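Local coordinates for CBS domain protein (Bacillus anthracis, PDB 3LQN), which is of unknown function but, as a protein with two CBS domains, probably forms a dimeric regulatory module that may sense adenosine-containing ligands, at the interface of chains A and B. Sequence-based numbering; all coordinates share one arbitrary frame. Chains: chain A/B, CBS domain protein.

Contact 1: the interface of chains A and B. Residues chain A 66, 70-71, 74, 79; chain B 40, 44, 66.
The first CBS domain offers its two helices to the same domain of the partner chain, and here B:Val44 of helix 36-46 packs against A:Leu70 and A:Asp71 of helix 66-72 and A:Ile79 of the loop that follows. This is a worked case of paired helices making a dimer face from branched aliphatic groups, edged by a carboxylate. B:Val44 is the knob of this patch, its two methyls dividing the work. CG2 lies 3.7 Å from CD1 of A:Ile79, the two side chains meeting tip to tip, and 3.8 Å from CB of A:Leu70, whose side chain crosses the valine at about a right angle. The other methyl, CG1, is placed anti to the backbone N (chi1 174°) and comes 3.4 Å from OD1 of the A:Asp71 carboxylate, which runs alongside it in the opposite direction. That same OD1 has a polar partner as well: water 1 sits 2.7 Å from it and bridges to the backbone carbonyl O of B:Val44, also at 2.7 Å. The carboxylate thus bounds the apolar cluster with its water-linked oxygen, coupling the two chains without direct contact between the two polar groups. Towards the dimer axis, CD1 of A:Leu70 points at the methyl CG2 of B:Thr66, tip to tip and at 3.2 Å closer than usual for two carbons. With OG1 of each threonine beside the backbone N (chi1 -56°), CG2 lies anti to that N, and the methyl, not the hydroxyl, faces the seam; the CG2 atoms of A:Thr66 and B:Thr66 are 4.1 Å apart, the side chains running antiparallel past one another. On the other flank, the isobutyl group of B:Leu40 lies across A:Ile79 at about a right angle. The patch has a twin with the chains exchanged, and the pair of threonines, at the start of helix 66-72 just after strand 60-65, straddles the two-fold axis.

Contact 2: the interface of chains A and B. Residues chain A 110, 137-138, 141; chain B 110, 137-138, 141.
A:Leu138 and B:Leu138 meet at the dimer axis, where carbon-to-carbon packing carries the contact among the residues described here. The pair illustrates how a two-fold axis makes a side chain serve as both knob and socket. Their CD2 methyls face each other at 3.4 Å, tighter than usual van der Waals contact, while the two isobutyl groups cross at about a right angle. Each CD2 also lies 3.6 Å from CG of the opposite leucine, and the CD1 methyls are a looser 4.0 Å apart, so both branches take part and the packing is closest on the CD2 side. The first torsion of each Leu138 sets CG anti to the carbonyl carbon, and the second (155°) stays near trans, some 25° short of it, with CD2 directed towards the axis.

Around each CD2 the opposite chain completes an apolar surround. CG2 of B:Ile137, the branch methyl, is 3.9 Å from CD2 of A:Leu138 and comes in across it at about a right angle. From helix 106-115, CD1 of B:Leu110 reaches the same methyl at 4.0 Å along an oblique line. Helix 106-115 therefore backs the contact made by helix 134-144, although it hides little surface itself; most of the burial comes from the Leu138 and Leu141 pairs.

One turn further along helix 134-144 the seam continues with A:Leu141 and B:Leu141. In contrast to the crossed pair, these two approach tip to tip. An extended side chain, with CD1 anti to CA (chi2 -178°), carries that methyl to the partner. The CD1 methyls of A:Leu141 and B:Leu141 are 3.7 Å apart, and each also touches the opposite Leu141 CB at 4.1 Å.

Contact 1: the interface of chains A and B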
loop_
_atom_site.group_PDB
_atom_site.type_symbol
_atom_site.label_atom_id
_atom_site.label_comp_id
_atom_site.label_asym_id
_atom_site.label_seq_id
_atom_site.Cartn_x
_atom_site.Cartn_y
_atom_site.Cartn_z
ATOM N N THR A 66 -3.299 -7.798 3.980
ATOM C CA THR A 66 -2.287 -8.385 4.819
ATOM C C THR A 66 -2.211 -7.642 6.149
ATOM O O THR A 66 -1.962 -8.249 7.196
ATOM C CB THR A 66 -0.921 -8.366 4.106
ATOM O OG1 THR A 66 -1.061 -9.044 2.849
ATOM C CG2 THR A 66 0.144 -9.053 4.950
ATOM N N LEU A 70 -2.535 -9.501 9.802
ATOM C CA LEU A 70 -1.491 -9.378 10.837
ATOM C C LEU A 70 -2.038 -8.625 12.095
ATOM O O LEU A 70 -1.763 -9.017 13.213
ATOM C CB LEU A 70 -0.264 -8.667 10.275
ATOM C CG LEU A 70 0.353 -9.441 9.095
ATOM C CD1 LEU A 70 1.522 -8.594 8.510
ATOM C CD2 LEU A 70 0.819 -10.843 9.565
ATOM N N ASP A 71 -2.886 -7.625 11.882
ATOM C CA ASP A 71 -3.497 -6.897 13.030
ATOM C C ASP A 71 -4.339 -7.876 13.859
ATOM O O ASP A 71 -4.461 -7.768 15.085
ATOM C CB ASP A 71 -4.429 -5.788 12.521
ATOM C CG ASP A 71 -3.669 -4.566 12.039
ATOM O OD1 ASP A 71 -2.448 -4.544 12.221
ATOM O OD2 ASP A 71 -4.276 -3.649 11.471
ATOM N N LEU A 74 -2.053 -9.715 16.273
ATOM C CA LEU A 74 -1.051 -8.877 16.931
ATOM C C LEU A 74 -1.064 -9.177 18.449
ATOM O O LEU A 74 -1.993 -8.797 19.161
ATOM C CB LEU A 74 -1.332 -7.412 16.704
ATOM C CG LEU A 74 -0.435 -6.430 17.491
ATOM C CD1 LEU A 74 1.024 -6.647 17.119
ATOM C CD2 LEU A 74 -0.814 -5.004 17.289
ATOM N N ILE A 79 3.934 -11.299 16.742
ATOM C CA ILE A 79 2.822 -11.543 15.823
ATOM C C ILE A 79 2.505 -13.016 16.008
ATOM O O ILE A 79 3.383 -13.867 15.816
ATOM C CB ILE A 79 3.204 -11.240 14.371
ATOM C CG1 ILE A 79 3.586 -9.745 14.157
ATOM C CG2 ILE A 79 2.054 -11.651 13.435
ATOM C CD1 ILE A 79 2.423 -8.646 14.446
ATOM N N LEU B 40 8.906 -6.943 11.834
ATOM C CA LEU B 40 7.511 -7.148 11.447
ATOM C C LEU B 40 6.596 -6.570 12.525
ATOM O O LEU B 40 5.551 -5.964 12.232
ATOM C CB LEU B 40 7.243 -8.646 11.211
ATOM C CG LEU B 40 5.822 -8.907 10.708
ATOM C CD1 LEU B 40 5.614 -8.345 9.247
ATOM C CD2 LEU B 40 5.618 -10.435 10.678
ATOM N N VAL B 44 3.806 -3.670 11.938
ATOM C CA VAL B 44 2.397 -3.863 12.244
ATOM C C VAL B 44 1.915 -2.875 13.287
ATOM O O VAL B 44 0.793 -2.340 13.183
ATOM C CB VAL B 44 2.115 -5.305 12.718
ATOM C CG1 VAL B 44 0.623 -5.494 13.194
ATOM C CG2 VAL B 44 2.451 -6.325 11.609
ATOM N N THR B 66 6.199 -5.056 4.852
ATOM C CA THR B 66 5.600 -6.296 5.270
ATOM C C THR B 66 5.579 -7.286 4.109
ATOM O O THR B 66 5.739 -8.494 4.310
ATOM C CB THR B 66 4.174 -6.051 5.802
ATOM O OG1 THR B 66 4.250 -5.088 6.862
ATOM C CG2 THR B 66 3.555 -7.344 6.318
HETATM O O HOH W 1 -0.931 -2.607 11.077
#

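Contact 2: the interface of chains A and B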
loop_
_atom_site.group_PDB
_atom_site.type_symbol
_atom_site.label_atom_id
_atom_site.label_comp_id
_atom_site.label_asym_id
_atom_site.label_seq_id
_atom_site.Cartn_x
_atom_site.Cartn_y
_atom_site.Cartn_z
ATOM N N LEU A 110 -10.945 9.806 -8.421
ATOM C CA LEU A 110 -9.832 10.604 -7.895
ATOM C C LEU A 110 -10.074 11.012 -6.451
ATOM O O LEU A 110 -9.216 10.840 -5.594
ATOM C CB LEU A 110 -9.632 11.865 -8.728
ATOM C CG LEU A 110 -8.718 12.933 -8.088
ATOM C CD1 LEU A 110 -7.315 12.413 -7.912
ATOM C CD2 LEU A 110 -8.734 14.121 -8.990
ATOM N N ILE A 137 -4.969 6.426 -11.326
ATOM C CA ILE A 137 -5.337 7.842 -11.249
ATOM C C ILE A 137 -4.131 8.792 -11.414
ATOM O O ILE A 137 -4.205 9.835 -12.096
ATOM C CB ILE A 137 -6.136 8.144 -9.963
ATOM C CG1 ILE A 137 -7.599 7.742 -10.158
ATOM C CG2 ILE A 137 -6.125 9.620 -9.681
ATOM C CD1 ILE A 137 -7.888 6.309 -9.953
ATOM N N LEU A 138 -3.010 8.404 -10.825
ATOM C CA LEU A 138 -1.818 9.242 -10.813
ATOM C C LEU A 138 -1.140 9.219 -12.170
ATOM O O LEU A 138 -0.574 10.211 -12.606
ATOM C CB LEU A 138 -0.836 8.784 -9.723
ATOM C CG LEU A 138 -1.199 9.137 -8.281
ATOM C CD1 LEU A 138 -0.539 8.146 -7.276
ATOM C CD2 LEU A 138 -0.848 10.557 -7.936
ATOM N N LEU A 141 -3.009 11.552 -14.225
ATOM C CA LEU A 141 -2.823 12.930 -13.788
ATOM C C LEU A 141 -1.426 13.434 -14.137
ATOM O O LEU A 141 -1.242 14.610 -14.453
ATOM C CB LEU A 141 -3.064 13.053 -12.282
ATOM C CG LEU A 141 -4.519 12.947 -11.818
ATOM C CD1 LEU A 141 -4.617 13.135 -10.313
ATOM C CD2 LEU A 141 -5.391 13.958 -12.547
ATOM N N LEU B 110 5.594 13.911 -7.877
ATOM C CA LEU B 110 4.426 13.357 -8.569
ATOM C C LEU B 110 4.825 12.254 -9.536
ATOM O O LEU B 110 4.250 11.172 -9.532
ATOM C CB LEU B 110 3.696 14.444 -9.350
ATOM C CG LEU B 110 2.658 13.930 -10.371
ATOM C CD1 LEU B 110 1.538 13.193 -9.684
ATOM C CD2 LEU B 110 2.137 15.121 -11.104
ATOM N N ILE B 137 0.427 13.704 -2.506
ATOM C CA ILE B 137 0.367 14.187 -3.888
ATOM C C ILE B 137 -1.074 14.276 -4.437
ATOM O O ILE B 137 -1.453 15.240 -5.135
ATOM C CB ILE B 137 1.285 13.358 -4.813
ATOM C CG1 ILE B 137 2.730 13.841 -4.674
ATOM C CG2 ILE B 137 0.895 13.563 -6.249
ATOM C CD1 ILE B 137 3.465 13.294 -3.517
ATOM N N LEU B 138 -1.885 13.291 -4.083
ATOM C CA LEU B 138 -3.242 13.189 -4.601
ATOM C C LEU B 138 -4.145 14.205 -3.927
ATOM O O LEU B 138 -5.056 14.742 -4.541
ATOM C CB LEU B 138 -3.802 11.772 -4.402
ATOM C CG LEU B 138 -3.273 10.688 -5.342
ATOM C CD1 LEU B 138 -3.392 9.276 -4.696
ATOM C CD2 LEU B 138 -3.951 10.717 -6.683
ATOM N N LEU B 141 -3.510 17.344 -5.631
ATOM C CA LEU B 141 -4.003 17.327 -7.003
ATOM C C LEU B 141 -5.527 17.385 -7.040
ATOM O O LEU B 141 -6.112 17.984 -7.944
ATOM C CB LEU B 141 -3.508 16.077 -7.735
ATOM C CG LEU B 141 -2.025 16.057 -8.112
ATOM C CD1 LEU B 141 -1.682 14.786 -8.874
ATOM C CD2 LEU B 141 -1.659 17.289 -8.925
#

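Contact 1 and contact 2 lie about 29 Å apart, measured between the centres of their C-alpha atoms, and share no residue. Contact 1 uses helices 36-46 and 66-72 of the first CBS domain and the loop after helix 66-72, contact 2 helices 106-115 and 134-144 of the second. In both, equivalent elements of the two chains meet about the same two-fold axis, so first domain faces first domain and second faces second. Such a head-to-head pairing is familiar among CBS-domain proteins. Two separated seams would be expected to limit rocking of one chain on the other, and the dimer is plausibly the biological unit.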